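Local coordinates for ketosynthase (Streptomyces sp. MSC090213JE08, PDB 6KXD), which probably serves as the chain length factor that partners the ketosynthase in the highly reducing type II polyketide synthase making ishigamide, at residues Gly176-Gly181 / Ala295-Gly300. Sequence-based numbering, arbitrary orientation.
Sequences GGRVSG and APTAAG. With EDO (1,2-ethanediol), chain D.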
ATOM      1  N   GLY B 176       5.270  -0.068   5.019  1.00 37.39           N
ATOM      2  CA  GLY B 176       6.630  -0.550   5.132  1.00 35.50           C
ATOM      3  C   GLY B 176       7.435   0.219   6.140  1.00 36.43           C
ATOM      4  O   GLY B 176       8.587  -0.121   6.416  1.00 36.48           O
ATOM      5  N   GLY B 177       6.884   1.309   6.679  1.00 33.36           N
ATOM      6  CA  GLY B 177       7.597   2.042   7.683  1.00 35.62           C
ATOM      7  C   GLY B 177       8.912   2.604   7.165  1.00 38.89           C
ATOM      8  O   GLY B 177       8.966   3.279   6.133  1.00 33.61           O
ATOM      9  N   ARG B 178      10.026   2.353   7.872  1.00 32.97           N
ATOM     10  CA  ARG B 178      11.259   2.989   7.472  1.00 37.87           C
ATOM     11  C   ARG B 178      11.719   2.619   6.052  1.00 36.61           C
ATOM     12  O   ARG B 178      12.467   3.387   5.450  1.00 40.58           O
ATOM     13  CB  ARG B 178      12.375   2.608   8.429  1.00 40.41           C
ATOM     14  CG  ARG B 178      12.080   2.997   9.850  1.00 40.55           C
ATOM     15  CD  ARG B 178      13.380   3.306  10.564  1.00 42.88           C
ATOM     16  NE  ARG B 178      13.086   3.371  11.973  1.00 45.85           N
ATOM     17  CZ  ARG B 178      12.904   2.300  12.748  1.00 49.69           C
ATOM     18  NH1 ARG B 178      13.163   1.076  12.289  1.00 47.56           N
ATOM     19  NH2 ARG B 178      12.492   2.466  13.995  1.00 49.47           N
ATOM     20  N   VAL B 179      11.302   1.466   5.524  1.00 34.45           N
ATOM     21  CA  VAL B 179      11.760   1.063   4.201  1.00 34.86           C
ATOM     22  C   VAL B 179      10.792   1.601   3.144  1.00 34.88           C
ATOM     23  O   VAL B 179      11.041   1.380   1.955  1.00 35.45           O
ATOM     24  CB  VAL B 179      11.929  -0.436   4.035  1.00 36.35           C
ATOM     25  CG1 VAL B 179      12.985  -0.931   4.998  1.00 36.47           C
ATOM     26  CG2 VAL B 179      10.606  -1.182   4.159  1.00 38.22           C
ATOM     27  N   SER B 180       9.680   2.220   3.574  1.00 36.27           N
ATOM     28  CA  SER B 180       8.565   2.469   2.654  1.00 32.62           C
ATOM     29  C   SER B 180       9.001   3.422   1.521  1.00 31.70           C
ATOM     30  O   SER B 180       8.468   3.330   0.409  1.00 33.00           O
ATOM     31  CB  SER B 180       7.316   3.020   3.359  1.00 32.05           C
ATOM     32  OG  SER B 180       7.629   4.307   3.867  1.00 34.89           O
ATOM     33  N   GLY B 181       9.862   4.388   1.812  1.00 33.79           N
ATOM     34  CA  GLY B 181      10.363   5.306   0.739  1.00 35.58           C
ATOM     35  C   GLY B 181      11.103   4.551  -0.346  1.00 35.44           C
ATOM     36  O   GLY B 181      11.004   4.873  -1.527  1.00 34.51           O
ATOM     37  N   ALA B 295      17.861   3.669  12.938  1.00 44.28           N
ATOM     38  CA  ALA B 295      16.738   3.256  13.783  1.00 44.59           C
ATOM     39  C   ALA B 295      17.288   3.022  15.184  1.00 49.15           C
ATOM     40  O   ALA B 295      18.338   2.408  15.300  1.00 41.85           O
ATOM     41  CB  ALA B 295      16.114   1.998  13.273  1.00 44.18           C
ATOM     42  N   PRO B 296      16.608   3.476  16.262  1.00 49.61           N
ATOM     43  CA  PRO B 296      17.129   3.353  17.632  1.00 48.85           C
ATOM     44  C   PRO B 296      16.785   1.971  18.213  1.00 54.29           C
ATOM     45  O   PRO B 296      16.122   1.865  19.238  1.00 49.63           O
ATOM     46  CB  PRO B 296      16.423   4.538  18.315  1.00 50.14           C
ATOM     47  CG  PRO B 296      15.060   4.512  17.678  1.00 50.93           C
ATOM     48  CD  PRO B 296      15.317   4.185  16.216  1.00 51.25           C
ATOM     49  N   THR B 297      17.230   0.919  17.517  1.00 42.85           N
ATOM     50  CA  THR B 297      16.831  -0.436  17.745  1.00 47.57           C
ATOM     51  C   THR B 297      18.078  -1.298  17.550  1.00 50.49           C
ATOM     52  O   THR B 297      19.079  -0.794  17.047  1.00 48.45           O
ATOM     53  CB  THR B 297      15.692  -0.867  16.818  1.00 53.54           C
ATOM     54  OG1 THR B 297      16.179  -0.841  15.475  1.00 51.76           O
ATOM     55  CG2 THR B 297      14.447  -0.011  16.969  1.00 53.55           C
ATOM     56  N   ALA B 298      17.986  -2.574  17.935  1.00 52.93           N
ATOM     57  CA  ALA B 298      19.085  -3.511  17.721  1.00 54.36           C
ATOM     58  C   ALA B 298      19.358  -3.599  16.220  1.00 50.08           C
ATOM     59  O   ALA B 298      20.492  -3.705  15.814  1.00 48.72           O
ATOM     60  CB  ALA B 298      18.742  -4.865  18.293  1.00 57.88           C
ATOM     61  N   ALA B 299      18.286  -3.582  15.430  1.00 44.17           N
ATOM     62  CA  ALA B 299      18.393  -3.705  14.007  1.00 48.97           C
ATOM     63  C   ALA B 299      19.127  -2.488  13.447  1.00 42.69           C
ATOM     64  O   ALA B 299      19.884  -2.616  12.526  1.00 43.27           O
ATOM     65  CB  ALA B 299      17.040  -3.918  13.389  1.00 45.45           C
ATOM     66  N   GLY B 300      18.836  -1.312  13.991  1.00 42.46           N
ATOM     67  CA  GLY B 300      19.508  -0.092  13.631  1.00 44.22           C
ATOM     68  C   GLY B 300      20.989  -0.155  13.927  1.00 45.48           C
ATOM     69  O   GLY B 300      21.831   0.331  13.149  1.00 45.88           O
TER
HETATM   70  C1  EDO D 402      13.865  -3.100  14.380  1.00 59.41           C
HETATM   71  O1  EDO D 402      13.869  -1.692  14.028  1.00 52.24           O
HETATM   72  C2  EDO D 402      13.551  -3.493  15.830  1.00 60.13           C
HETATM   73  O2  EDO D 402      14.565  -4.444  16.147  1.00 61.08           O
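Arg178 reaches out from the turn before helix 180-193 and lays its guanidinium against Ala295, whose methyl sits 3.2 Å above the plane, over its centre. This face-on contact is the tight part: Ala295 CB lies 3.2 Å from Arg178 NH1 and 3.3 Å from Arg178 CZ, and both residues are buried. With CG beside its own backbone N (chi1 -59°) and a bend at chi2 (-149°), the arginine then runs out extended toward 295-300. No hydrogen bond joins the two segments directly; the charge is met by Asp327, in a salt bridge with NH2, while Val360 O accepts a bond from NH1. An alanine in place of Arg178 would probably leave Asp327 without its cationic mate and open a gap beneath the Ala295 methyl.

Toward solvent the fit slackens. Pro296 CD stands 4.0 Å from Arg178 NH2, and Thr297 CG2 is 4.3 Å from the same nitrogen, both oblique to the guanidinium. A 1,2-ethanediol, probably from the crystallisation liquor, bridges this side: its O1 lies at the guanidinium edge, weakly bonded to Arg178 NH1 at 3.3 Å, and shares a hydrogen bond of 2.9 Å with Thr297 OG1. Thr297 is also the N-cap of helix 298-310, its OG1 accepting from Gly300 N at 3.1 Å.

The turn leading into helix 180-193 probably corresponds to the nucleophile elbow of the thiolase-type fold; Arg178 probably occupies the place of the cysteine in active ketosynthases, consistent with a chain length factor. Ser180 OG and Ser180 N both bond Gly177 O, tightening the turn into helix 180-193. Val179 packs on strands 354-360 and 365-373, while Ala299 touches Val360; the contact thus lies between the N-terminal parts of helices 180-193 and 298-310, next to strand 354-360.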